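Xcc_ctr_pt (Xanthomonas campestris pv. campestris, PDB 6NJW) is an OLD-family protein, probably a nuclease whose C-terminal Toprim-containing region cleaves nucleic acid with two metal ions. Local coordinates at residues L25-A30 / R94-N99; T59-Y64 / I79-D84; V65-L68 / G72-I75; E117-A122 / Y127-N132. All blocks are in the same frame, centred on the assembly; numbering follows the deposited sequence.

Contact 1: L25-A30 / R94-N99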
loop_
_atom_site.group_PDB
_atom_site.type_symbol
_atom_site.label_atom_id
_atom_site.label_comp_id
_atom_site.label_asym_id
_atom_site.label_seq_id
_atom_site.Cartn_x
_atom_site.Cartn_y
_atom_site.Cartn_z
ATOM N N LEU A 25 -1.193 5.101 6.040
ATOM C CA LEU A 25 -0.108 5.825 5.380
ATOM C C LEU A 25 0.475 4.956 4.278
ATOM O O LEU A 25 0.867 3.809 4.539
ATOM C CB LEU A 25 0.989 6.195 6.388
ATOM C CG LEU A 25 0.562 7.138 7.507
ATOM C CD1 LEU A 25 1.701 7.226 8.544
ATOM C CD2 LEU A 25 0.235 8.499 6.900
ATOM N N VAL A 26 0.534 5.504 3.059
ATOM C CA VAL A 26 1.004 4.796 1.877
ATOM C C VAL A 26 2.015 5.679 1.145
ATOM O O VAL A 26 2.104 6.882 1.382
ATOM C CB VAL A 26 -0.168 4.411 0.945
ATOM C CG1 VAL A 26 -1.213 3.565 1.740
ATOM C CG2 VAL A 26 -0.809 5.638 0.361
ATOM N N GLU A 27 2.784 5.065 0.240
ATOM C CA GLU A 27 3.876 5.792 -0.403
ATOM C C GLU A 27 3.399 6.714 -1.521
ATOM O O GLU A 27 3.935 7.812 -1.689
ATOM C CB GLU A 27 4.906 4.811 -0.962
ATOM C CG GLU A 27 5.713 4.074 0.103
ATOM C CD GLU A 27 6.754 3.154 -0.536
ATOM O OE1 GLU A 27 6.990 3.297 -1.754
ATOM O OE2 GLU A 27 7.329 2.300 0.170
ATOM N N GLY A 28 2.424 6.287 -2.316
ATOM C CA GLY A 28 2.075 7.072 -3.483
ATOM C C GLY A 28 0.650 6.916 -3.965
ATOM O O GLY A 28 -0.220 6.385 -3.255
ATOM N N ASP A 29 0.413 7.359 -5.202
ATOM C CA ASP A 29 -0.949 7.477 -5.704
ATOM C C ASP A 29 -1.555 6.132 -6.044
ATOM O O ASP A 29 -2.778 5.988 -5.977
ATOM C CB ASP A 29 -0.994 8.380 -6.937
ATOM C CG ASP A 29 -1.069 9.839 -6.575
ATOM O OD1 ASP A 29 -1.280 10.130 -5.382
ATOM O OD2 ASP A 29 -0.916 10.696 -7.480
ATOM N N ALA A 30 -0.735 5.145 -6.420
ATOM C CA ALA A 30 -1.281 3.837 -6.767
ATOM C C ALA A 30 -1.950 3.196 -5.558
ATOM O O ALA A 30 -3.099 2.754 -5.634
ATOM C CB ALA A 30 -0.187 2.930 -7.327
ATOM N N ARG A 94 15.085 -0.883 6.239
ATOM C CA ARG A 94 15.565 -0.978 7.612
ATOM C C ARG A 94 15.671 0.399 8.253
ATOM O O ARG A 94 15.173 0.620 9.366
ATOM C CB ARG A 94 16.916 -1.690 7.647
ATOM C CG ARG A 94 17.510 -1.744 9.031
ATOM C CD ARG A 94 18.798 -2.544 9.088
ATOM N NE ARG A 94 19.305 -2.610 10.459
ATOM C CZ ARG A 94 20.078 -1.677 11.009
ATOM N NH1 ARG A 94 20.433 -0.608 10.303
ATOM N NH2 ARG A 94 20.499 -1.807 12.265
ATOM N N ARG A 95 16.339 1.333 7.576
ATOM C CA ARG A 95 16.497 2.685 8.113
ATOM C C ARG A 95 15.158 3.409 8.160
ATOM O O ARG A 95 14.834 4.074 9.153
ATOM C CB ARG A 95 17.506 3.467 7.263
ATOM C CG ARG A 95 17.786 4.897 7.747
ATOM C CD ARG A 95 18.388 4.894 9.150
ATOM N NE ARG A 95 19.570 4.045 9.181
ATOM C CZ ARG A 95 20.134 3.577 10.284
ATOM N NH1 ARG A 95 19.633 3.884 11.475
ATOM N NH2 ARG A 95 21.206 2.797 10.186
ATOM N N ARG A 96 14.370 3.279 7.093
ATOM C CA ARG A 96 13.041 3.875 7.053
ATOM C C ARG A 96 12.203 3.443 8.251
ATOM O O ARG A 96 11.517 4.268 8.864
ATOM C CB ARG A 96 12.365 3.500 5.733
ATOM C CG ARG A 96 10.939 4.012 5.529
ATOM C CD ARG A 96 10.328 3.354 4.284
ATOM N NE ARG A 96 11.335 3.248 3.227
ATOM C CZ ARG A 96 11.396 2.273 2.325
ATOM N NH1 ARG A 96 10.498 1.298 2.332
ATOM N NH2 ARG A 96 12.359 2.275 1.410
ATOM N N LEU A 97 12.283 2.163 8.633
ATOM C CA LEU A 97 11.484 1.669 9.749
ATOM C C LEU A 97 12.119 1.980 11.099
ATOM O O LEU A 97 11.404 2.191 12.077
ATOM C CB LEU A 97 11.252 0.157 9.618
ATOM C CG LEU A 97 10.270 -0.270 8.526
ATOM C CD1 LEU A 97 10.087 -1.790 8.504
ATOM C CD2 LEU A 97 8.933 0.430 8.712
ATOM N N ILE A 98 13.447 2.012 11.190
ATOM C CA ILE A 98 14.060 2.490 12.430
ATOM C C ILE A 98 13.669 3.944 12.684
ATOM O O ILE A 98 13.421 4.348 13.828
ATOM C CB ILE A 98 15.589 2.308 12.377
ATOM C CG1 ILE A 98 15.941 0.818 12.479
ATOM C CG2 ILE A 98 16.259 3.093 13.506
ATOM C CD1 ILE A 98 17.408 0.518 12.244
ATOM N N ASN A 99 13.579 4.740 11.620
ATOM C CA ASN A 99 13.213 6.144 11.780
ATOM C C ASN A 99 11.823 6.299 12.387
ATOM O O ASN A 99 11.606 7.183 13.228
ATOM C CB ASN A 99 13.312 6.862 10.437
ATOM C CG ASN A 99 14.752 7.222 10.085
ATOM O OD1 ASN A 99 15.597 7.315 10.965
ATOM N ND2 ASN A 99 15.032 7.397 8.801
#
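Glu27 and Arg96 meet by their charges, which alone join the two segments. Leu25 and Val26 end strand 22-26, where beta-branched and leucyl side chains suit the buried sheet; through its backbone, Leu25 pairs with Val78 and Leu80 and Val26 with Cys54 and Val56. Beyond CG the chain of Glu27 is extended, reaching toward the flank of helix 93-104, and OE2 stops 4.0 Å from Arg96 NH1. This is a long salt bridge: the oxygen sits off the plane of the guanidinium, so attraction of charge rather than a directed bond joins them, and the carboxylate and guanidinium planes are 79° apart. Arg96 leaves its helix with CG anti to the backbone N (chi1 178°) and bends at chi3 to bring the guanidinium round. Gly28 then takes a very extended conformation, one easily adopted by glycine, at the N-cap of helix 29-41. The stronger bonds lie elsewhere: Asp82 N donates to Glu27 OE2, which also lies unusually close to Thr81 OG1 in a bond whose details are doubtful, while Arg96 donates through NH1 to Asp82 O and pairs through NH2 with Asp84. Asp82 holds magnesium here; Glu27 and Asp84 are magnesium ligands in another structure of the protein. Arg96 therefore adds positive charge beside these carboxylates, probably offsetting their repulsion, and ties helix 93-104 to the end of strand 77-82 and the residues just after it.

Contact 2: T59-Y64 / I79-D84; sequences TNFTPY and ILTDRD
Strand 77-82 of the Toprim sheet ends at Asp82, the first residue of an Asp-Arg-Asp sequence, a form of the family's DxD motif, and Phe61, in the turn that leads into helix 62-68, packs against the residues before it. Ile79 lies against one face of the phenyl ring: its CG2 methyl stands 3.9 Å from the Phe61 ring centroid and 7° off the ring normal, a CH-pi contact. The two side chains slide past each other in opposite directions, which brings Ile79 CG1 to 3.9 Å from Phe61 CD1 and lays Ile79 CD1 near Phe61 CB. Farther along the strand, Phe61 CZ approaches Leu80 O at 3.6 Å, and Phe61 CE2 comes 3.5 Å from Thr81 OG1. That hydroxyl, set anti to the backbone N (chi1 -166°), has Glu27 as its polar partner, at a distance too short to take literally. A branched aliphatic residue thus suits the ring face, and a small hydroxyl residue suits the polar end of the strand. In the same turn as Phe61, Asn60 OD1 caps Thr62 N at 3.3 Å, the donor lying above the carbonyl plane. Asp82 binds magnesium together with Tyr209; Asp84 binds it in another structure of the protein, not in this model. The apolar contact lies just before the metal ligands in the strand and probably helps set its position, while polar chemistry begins at Thr81.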
loop_
_atom_site.group_PDB
_atom_site.type_symbol
_atom_site.label_atom_id
_atom_site.label_comp_id
_atom_site.label_asym_id
_atom_site.label_seq_id
_atom_site.Cartn_x
_atom_site.Cartn_y
_atom_site.Cartn_z
ATOM N N THR A 59 8.945 7.936 0.532
ATOM C CA THR A 59 9.224 6.889 1.505
ATOM C C THR A 59 9.557 7.446 2.879
ATOM O O THR A 59 9.986 6.690 3.754
ATOM C CB THR A 59 10.360 5.976 1.020
ATOM O OG1 THR A 59 11.545 6.752 0.814
ATOM C CG2 THR A 59 9.984 5.288 -0.297
ATOM N N ASN A 60 9.363 8.739 3.103
ATOM C CA ASN A 60 9.658 9.324 4.399
ATOM C C ASN A 60 8.365 9.358 5.202
ATOM O O ASN A 60 7.584 10.303 5.092
ATOM C CB ASN A 60 10.261 10.716 4.267
ATOM C CG ASN A 60 10.686 11.268 5.604
ATOM O OD1 ASN A 60 10.751 10.534 6.595
ATOM N ND2 ASN A 60 10.972 12.564 5.651
ATOM N N PHE A 61 8.159 8.334 6.029
ATOM C CA PHE A 61 6.987 8.253 6.885
ATOM C C PHE A 61 7.168 8.976 8.212
ATOM O O PHE A 61 6.185 9.197 8.923
ATOM C CB PHE A 61 6.632 6.773 7.136
ATOM C CG PHE A 61 6.070 6.081 5.918
ATOM C CD1 PHE A 61 4.721 6.159 5.628
ATOM C CD2 PHE A 61 6.897 5.386 5.054
ATOM C CE1 PHE A 61 4.196 5.537 4.506
ATOM C CE2 PHE A 61 6.393 4.758 3.922
ATOM C CZ PHE A 61 5.032 4.833 3.639
ATOM N N THR A 62 8.390 9.381 8.550
ATOM C CA THR A 62 8.647 9.885 9.898
ATOM C C THR A 62 7.812 11.108 10.281
ATOM O O THR A 62 7.280 11.129 11.406
ATOM C CB THR A 62 10.150 10.162 10.041
ATOM O OG1 THR A 62 10.859 8.989 9.640
ATOM C CG2 THR A 62 10.490 10.459 11.478
ATOM N N PRO A 63 7.665 12.146 9.446
ATOM C CA PRO A 63 6.848 13.297 9.874
ATOM C C PRO A 63 5.411 12.928 10.163
ATOM O O PRO A 63 4.797 13.517 11.059
ATOM C CB PRO A 63 6.937 14.258 8.680
ATOM C CG PRO A 63 8.203 13.860 7.986
ATOM C CD PRO A 63 8.278 12.379 8.128
ATOM N N TYR A 64 4.855 11.957 9.433
ATOM C CA TYR A 64 3.479 11.536 9.690
ATOM C C TYR A 64 3.357 10.712 10.961
ATOM O O TYR A 64 2.354 10.820 11.682
ATOM C CB TYR A 64 2.952 10.751 8.494
ATOM C CG TYR A 64 2.777 11.653 7.313
ATOM C CD1 TYR A 64 3.852 11.953 6.477
ATOM C CD2 TYR A 64 1.559 12.256 7.061
ATOM C CE1 TYR A 64 3.707 12.802 5.391
ATOM C CE2 TYR A 64 1.399 13.114 5.979
ATOM C CZ TYR A 64 2.476 13.380 5.153
ATOM O OH TYR A 64 2.316 14.223 4.077
ATOM N N ILE A 79 1.162 1.591 8.331
ATOM C CA ILE A 79 2.050 1.950 7.227
ATOM C C ILE A 79 2.106 0.798 6.234
ATOM O O ILE A 79 2.188 -0.365 6.632
ATOM C CB ILE A 79 3.476 2.282 7.731
ATOM C CG1 ILE A 79 3.511 3.670 8.370
ATOM C CG2 ILE A 79 4.505 2.180 6.597
ATOM C CD1 ILE A 79 4.801 3.936 9.175
ATOM N N LEU A 80 2.093 1.130 4.946
ATOM C CA LEU A 80 2.334 0.193 3.855
ATOM C C LEU A 80 3.531 0.710 3.076
ATOM O O LEU A 80 3.489 1.826 2.544
ATOM C CB LEU A 80 1.111 0.091 2.931
ATOM C CG LEU A 80 -0.117 -0.502 3.621
ATOM C CD1 LEU A 80 -1.401 -0.253 2.842
ATOM C CD2 LEU A 80 0.148 -1.981 3.740
ATOM N N THR A 81 4.588 -0.092 2.994
ATOM C CA THR A 81 5.785 0.375 2.304
ATOM C C THR A 81 6.476 -0.812 1.645
ATOM O O THR A 81 6.187 -1.971 1.960
ATOM C CB THR A 81 6.727 1.113 3.268
ATOM O OG1 THR A 81 7.727 1.836 2.525
ATOM C CG2 THR A 81 7.380 0.147 4.229
ATOM N N ASP A 82 7.379 -0.507 0.708
ATOM C CA ASP A 82 8.041 -1.512 -0.125
ATOM C C ASP A 82 9.433 -1.833 0.403
ATOM O O ASP A 82 10.171 -0.935 0.822
ATOM C CB ASP A 82 8.147 -1.025 -1.570
ATOM C CG ASP A 82 6.800 -0.976 -2.265
ATOM O OD1 ASP A 82 5.835 -1.537 -1.712
ATOM O OD2 ASP A 82 6.700 -0.379 -3.354
ATOM N N ARG A 83 9.804 -3.117 0.349
ATOM C CA ARG A 83 11.088 -3.525 0.916
ATOM C C ARG A 83 12.256 -2.858 0.202
ATOM O O ARG A 83 13.216 -2.421 0.851
ATOM C CB ARG A 83 11.256 -5.044 0.867
ATOM C CG ARG A 83 12.439 -5.514 1.718
ATOM C CD ARG A 83 12.682 -7.005 1.586
ATOM N NE ARG A 83 13.629 -7.514 2.574
ATOM C CZ ARG A 83 13.276 -8.213 3.649
ATOM N NH1 ARG A 83 11.995 -8.482 3.869
ATOM N NH2 ARG A 83 14.198 -8.640 4.503
ATOM N N ASP A 84 12.199 -2.789 -1.129
ATOM C CA ASP A 84 13.246 -2.173 -1.958
ATOM C C ASP A 84 14.583 -2.912 -1.848
ATOM O O ASP A 84 14.706 -4.063 -2.291
ATOM C CB ASP A 84 13.419 -0.691 -1.592
ATOM C CG ASP A 84 12.275 0.163 -2.100
ATOM O OD1 ASP A 84 11.678 -0.231 -3.122
ATOM O OD2 ASP A 84 11.959 1.209 -1.480
#

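Contact 3: V65-L68 / G72-I75; sequences VKLL and GLNI
The chain leaves the last turn of helix 62-68 and doubles back so that Leu67 and Gly72 have CA atoms 4.8 Å apart, with Leu68 and Leu73 almost equally near. Two backbone bonds fasten the return to carbonyls at the helix end. Leu73 N donates to Leu67 O at 2.7 Å, nearly straight at 172°; Ile75 N donates to Leu68 O at 2.8 Å, lying in the plane of the carbonyl, where a lone pair points. Gly72 suits its place because the side of its CA that a side chain would occupy faces Lys66 O and Leu67 O; it makes CA-H...O contacts with both, the latter at 3.5 Å. Asn74 adopts a left-handed backbone conformation, which asparagine tolerates better than most residues, and so lets the loop turn toward Ile75. Among the side chains, Leu67 and Leu73 lie alongside each other and point the same way, their CD1 methyls 3.7 Å apart. Leu67 begins by pointing away from the loop, but with CG anti to the backbone N (chi1 172°) its branch swings back to meet Leu73. Leu68 crosses Ile75 at a slant, and its CD2 touches Ile75 CD1 at 4.0 Å. Leucine and isoleucine suit the join because their apolar branches pack against each other beside the bonded carbonyls. This is a surface contact away from the metal site. On its inner side Leu68 packs on Val23 and Leu25 of strand 22-26 and on His77 of strand 77-82, while Val65 packs on Val100 of helix 93-104.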
loop_
_atom_site.group_PDB
_atom_site.type_symbol
_atom_site.label_atom_id
_atom_site.label_comp_id
_atom_site.label_asym_id
_atom_site.label_seq_id
_atom_site.Cartn_x
_atom_site.Cartn_y
_atom_site.Cartn_z
ATOM N N VAL A 65 4.332 9.843 11.240
ATOM C CA VAL A 65 4.285 9.108 12.498
ATOM C C VAL A 65 4.446 10.063 13.680
ATOM O O VAL A 65 3.822 9.881 14.738
ATOM C CB VAL A 65 5.342 7.984 12.502
ATOM C CG1 VAL A 65 5.425 7.320 13.868
ATOM C CG2 VAL A 65 4.993 6.965 11.443
ATOM N N LYS A 66 5.266 11.111 13.523
ATOM C CA LYS A 66 5.331 12.127 14.577
ATOM C C LYS A 66 3.975 12.792 14.785
ATOM O O LYS A 66 3.530 12.979 15.922
ATOM C CB LYS A 66 6.403 13.170 14.237
ATOM C CG LYS A 66 7.842 12.670 14.444
ATOM C CD LYS A 66 8.856 13.720 13.948
ATOM C CE LYS A 66 10.295 13.345 14.276
ATOM N NZ LYS A 66 11.231 14.425 13.814
ATOM N N LEU A 67 3.287 13.129 13.699
ATOM C CA LEU A 67 1.981 13.779 13.833
ATOM C C LEU A 67 0.964 12.872 14.525
ATOM O O LEU A 67 0.176 13.331 15.364
ATOM C CB LEU A 67 1.469 14.196 12.459
ATOM C CG LEU A 67 0.027 14.705 12.417
ATOM C CD1 LEU A 67 -0.107 16.020 13.214
ATOM C CD2 LEU A 67 -0.416 14.898 10.962
ATOM N N LEU A 68 0.966 11.579 14.192
ATOM C CA LEU A 68 -0.057 10.651 14.675
ATOM C C LEU A 68 0.356 9.874 15.919
ATOM O O LEU A 68 -0.503 9.267 16.560
ATOM C CB LEU A 68 -0.442 9.665 13.551
ATOM C CG LEU A 68 -0.769 10.317 12.204
ATOM C CD1 LEU A 68 -0.801 9.278 11.081
ATOM C CD2 LEU A 68 -2.084 11.074 12.261
ATOM N N GLY A 72 2.174 13.388 19.462
ATOM C CA GLY A 72 1.455 14.238 18.541
ATOM C C GLY A 72 -0.024 14.116 18.817
ATOM O O GLY A 72 -0.456 14.332 19.949
ATOM N N LEU A 73 -0.807 13.723 17.812
ATOM C CA LEU A 73 -2.250 13.592 17.974
ATOM C C LEU A 73 -2.697 12.250 18.545
ATOM O O LEU A 73 -3.854 12.133 18.963
ATOM C CB LEU A 73 -2.941 13.813 16.626
ATOM C CG LEU A 73 -2.763 15.186 16.009
ATOM C CD1 LEU A 73 -3.415 15.259 14.615
ATOM C CD2 LEU A 73 -3.344 16.234 16.950
ATOM N N ASN A 74 -1.832 11.229 18.558
ATOM C CA ASN A 74 -2.157 9.929 19.150
ATOM C C ASN A 74 -3.367 9.288 18.454
ATOM O O ASN A 74 -4.367 8.924 19.079
ATOM C CB ASN A 74 -2.384 10.061 20.661
ATOM C CG ASN A 74 -2.259 8.740 21.376
ATOM O OD1 ASN A 74 -1.268 8.032 21.204
ATOM N ND2 ASN A 74 -3.271 8.387 22.170
ATOM N N ILE A 75 -3.245 9.154 17.142
ATOM C CA ILE A 75 -4.287 8.617 16.269
ATOM C C ILE A 75 -3.825 7.246 15.783
ATOM O O ILE A 75 -2.681 7.119 15.322
ATOM C CB ILE A 75 -4.555 9.562 15.075
ATOM C CG1 ILE A 75 -5.224 10.861 15.537
ATOM C CG2 ILE A 75 -5.419 8.923 14.003
ATOM C CD1 ILE A 75 -5.402 11.850 14.410
#

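Contact 4: E117-A122 / Y127-N132; sequences EVIKLA and YFVNEN
Tyr127 opens strand 127-130 beside the end of helix 115-123, and its backbone N donates to Ala122 O at 3.2 Å, from above the carbonyl plane. Alanine suits this tight spot: with CA atoms only 5.3 Å apart, a lone methyl fits, and Ala122 CB rests 4.0 Å from Tyr127 CB. The tyrosine ring leads elsewhere, its hydroxyl bonding to His77 while its side chain packs on Val100 and Ile104 of helix 93-104. Tyr127 O is joined to the helix through a water that donates both to it and to Ile119 O, each at 2.7 Å. Phe128 points away from helix 115-123, toward helix 208-226 on the other side of the sheet, as strand alternation requires. Val129 returns to the helix side. With CG1 anti to the carbonyl carbon (chi1 -49°), CG2 is left facing the helix and meets Ile119 CG2 at 3.7 Å, and the two beta-branched side chains cross at about a right angle. Asn130 ends the strand, and its OD1 accepts a weak, nearly straight bond from Asn132 N. Glu131, in the turn between them, forms a salt bridge with Arg83, beside the metal-binding aspartates. The chemistry thus changes along the strand. Near Tyr127 backbone polarity is met directly or by one water bridging helix and strand, whereas at Val129 purely apolar methyls seat the outermost strand against its helix.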
loop_
_atom_site.group_PDB
_atom_site.type_symbol
_atom_site.label_atom_id
_atom_site.label_comp_id
_atom_site.label_asym_id
_atom_site.label_seq_id
_atom_site.Cartn_x
_atom_site.Cartn_y
_atom_site.Cartn_z
ATOM N N GLU A 117 14.714 -8.379 11.644
ATOM C CA GLU A 117 14.282 -8.091 13.010
ATOM C C GLU A 117 13.560 -6.743 13.097
ATOM O O GLU A 117 12.575 -6.608 13.833
ATOM C CB GLU A 117 15.482 -8.119 13.965
ATOM C CG GLU A 117 16.023 -9.528 14.273
ATOM C CD GLU A 117 17.446 -9.507 14.841
ATOM O OE1 GLU A 117 18.291 -8.730 14.351
ATOM O OE2 GLU A 117 17.715 -10.257 15.796
ATOM N N VAL A 118 14.052 -5.725 12.389
ATOM C CA VAL A 118 13.353 -4.441 12.379
ATOM C C VAL A 118 11.969 -4.607 11.761
ATOM O O VAL A 118 10.983 -4.032 12.238
ATOM C CB VAL A 118 14.196 -3.387 11.642
ATOM C CG1 VAL A 118 13.350 -2.160 11.246
ATOM C CG2 VAL A 118 15.368 -2.971 12.517
ATOM N N ILE A 119 11.871 -5.442 10.727
ATOM C CA ILE A 119 10.604 -5.641 10.032
ATOM C C ILE A 119 9.597 -6.372 10.918
ATOM O O ILE A 119 8.426 -5.983 10.992
ATOM C CB ILE A 119 10.848 -6.380 8.702
ATOM C CG1 ILE A 119 11.524 -5.433 7.705
ATOM C CG2 ILE A 119 9.543 -6.892 8.124
ATOM C CD1 ILE A 119 12.073 -6.118 6.461
ATOM N N LYS A 120 10.015 -7.443 11.600
ATOM C CA LYS A 120 9.033 -8.165 12.420
ATOM C C LYS A 120 8.654 -7.389 13.683
ATOM O O LYS A 120 7.528 -7.531 14.181
ATOM C CB LYS A 120 9.547 -9.561 12.772
ATOM C CG LYS A 120 10.716 -9.596 13.718
ATOM C CD LYS A 120 11.246 -11.037 13.813
ATOM C CE LYS A 120 12.295 -11.201 14.918
ATOM N NZ LYS A 120 12.912 -12.561 14.885
ATOM N N LEU A 121 9.556 -6.552 14.204
ATOM C CA LEU A 121 9.163 -5.633 15.271
ATOM C C LEU A 121 8.115 -4.644 14.780
ATOM O O LEU A 121 7.129 -4.364 15.478
ATOM C CB LEU A 121 10.388 -4.878 15.797
ATOM C CG LEU A 121 10.162 -3.762 16.819
ATOM C CD1 LEU A 121 9.408 -4.266 18.052
ATOM C CD2 LEU A 121 11.507 -3.128 17.217
ATOM N N ALA A 122 8.307 -4.116 13.570
ATOM C CA ALA A 122 7.456 -3.031 13.103
ATOM C C ALA A 122 6.029 -3.498 12.866
ATOM O O ALA A 122 5.094 -2.699 12.995
ATOM C CB ALA A 122 8.044 -2.417 11.839
ATOM N N TYR A 127 2.955 -1.574 10.959
ATOM C CA TYR A 127 3.769 -1.128 9.835
ATOM C C TYR A 127 4.184 -2.356 9.038
ATOM O O TYR A 127 4.873 -3.228 9.572
ATOM C CB TYR A 127 5.002 -0.362 10.326
ATOM C CG TYR A 127 4.722 0.826 11.259
ATOM C CD1 TYR A 127 3.482 1.466 11.269
ATOM C CD2 TYR A 127 5.713 1.294 12.135
ATOM C CE1 TYR A 127 3.238 2.558 12.120
ATOM C CE2 TYR A 127 5.479 2.368 12.996
ATOM C CZ TYR A 127 4.252 3.003 12.979
ATOM O OH TYR A 127 4.034 4.077 13.823
ATOM N N PHE A 128 3.778 -2.423 7.765
ATOM C CA PHE A 128 3.871 -3.670 7.014
ATOM C C PHE A 128 4.630 -3.441 5.721
ATOM O O PHE A 128 4.455 -2.407 5.061
ATOM C CB PHE A 128 2.467 -4.258 6.712
ATOM C CG PHE A 128 1.745 -4.721 7.941
ATOM C CD1 PHE A 128 2.042 -5.946 8.519
ATOM C CD2 PHE A 128 0.800 -3.914 8.543
ATOM C CE1 PHE A 128 1.393 -6.365 9.681
ATOM C CE2 PHE A 128 0.149 -4.313 9.701
ATOM C CZ PHE A 128 0.442 -5.536 10.278
ATOM N N VAL A 129 5.479 -4.401 5.359
ATOM C CA VAL A 129 6.331 -4.259 4.184
ATOM C C VAL A 129 5.944 -5.311 3.150
ATOM O O VAL A 129 5.635 -6.460 3.484
ATOM C CB VAL A 129 7.837 -4.340 4.531
ATOM C CG1 VAL A 129 8.179 -3.416 5.692
ATOM C CG2 VAL A 129 8.245 -5.738 4.873
ATOM N N ASN A 130 5.925 -4.897 1.892
ATOM C CA ASN A 130 5.733 -5.798 0.772
ATOM C C ASN A 130 7.094 -6.152 0.181
ATOM O O ASN A 130 7.934 -5.270 -0.041
ATOM C CB ASN A 130 4.856 -5.138 -0.288
ATOM C CG ASN A 130 4.642 -6.010 -1.502
ATOM O OD1 ASN A 130 4.541 -7.228 -1.396
ATOM N ND2 ASN A 130 4.573 -5.382 -2.674
ATOM N N GLU A 131 7.291 -7.434 -0.106
ATOM C CA GLU A 131 8.559 -7.878 -0.670
ATOM C C GLU A 131 8.656 -7.616 -2.168
ATOM O O GLU A 131 9.749 -7.725 -2.731
ATOM C CB GLU A 131 8.785 -9.365 -0.373
ATOM C CG GLU A 131 8.554 -9.740 1.088
ATOM C CD GLU A 131 9.682 -9.273 2.001
ATOM O OE1 GLU A 131 10.857 -9.424 1.603
ATOM O OE2 GLU A 131 9.399 -8.740 3.108
ATOM N N ASN A 132 7.558 -7.260 -2.822
ATOM C CA ASN A 132 7.544 -6.843 -4.216
ATOM C C ASN A 132 7.220 -5.352 -4.273
ATOM O O ASN A 132 7.222 -4.654 -3.251
ATOM C CB ASN A 132 6.530 -7.690 -5.000
ATOM C CG ASN A 132 6.831 -7.739 -6.501
ATOM O OD1 ASN A 132 7.600 -6.923 -7.021
ATOM N ND2 ASN A 132 6.220 -8.697 -7.202
HETATM O O HOH W 1 7.128 -4.643 9.054
#

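In the fold
From the N terminus, strand 22-26 runs into the loop that contact 1 ties to helix 93-104, closing the longest of the four loops. Within that span contact 2 brings the residues before helix 62-68 onto strand 77-82, and within contact 2 in turn contact 3 closes the short return from helix 62-68 toward the same strand. Contact 4 follows in series, joining helix 115-123 to strand 127-130; none of the four loops cross. Contacts 1 and 2 are almost concentric at the metal site, contact 3 lies about 16 Å from contact 1 between centres, and Leu97 packing on Val118 connects contacts 1 and 4. Strands 22-26, 77-82 and 127-130 are successive neighbours in one parallel sheet.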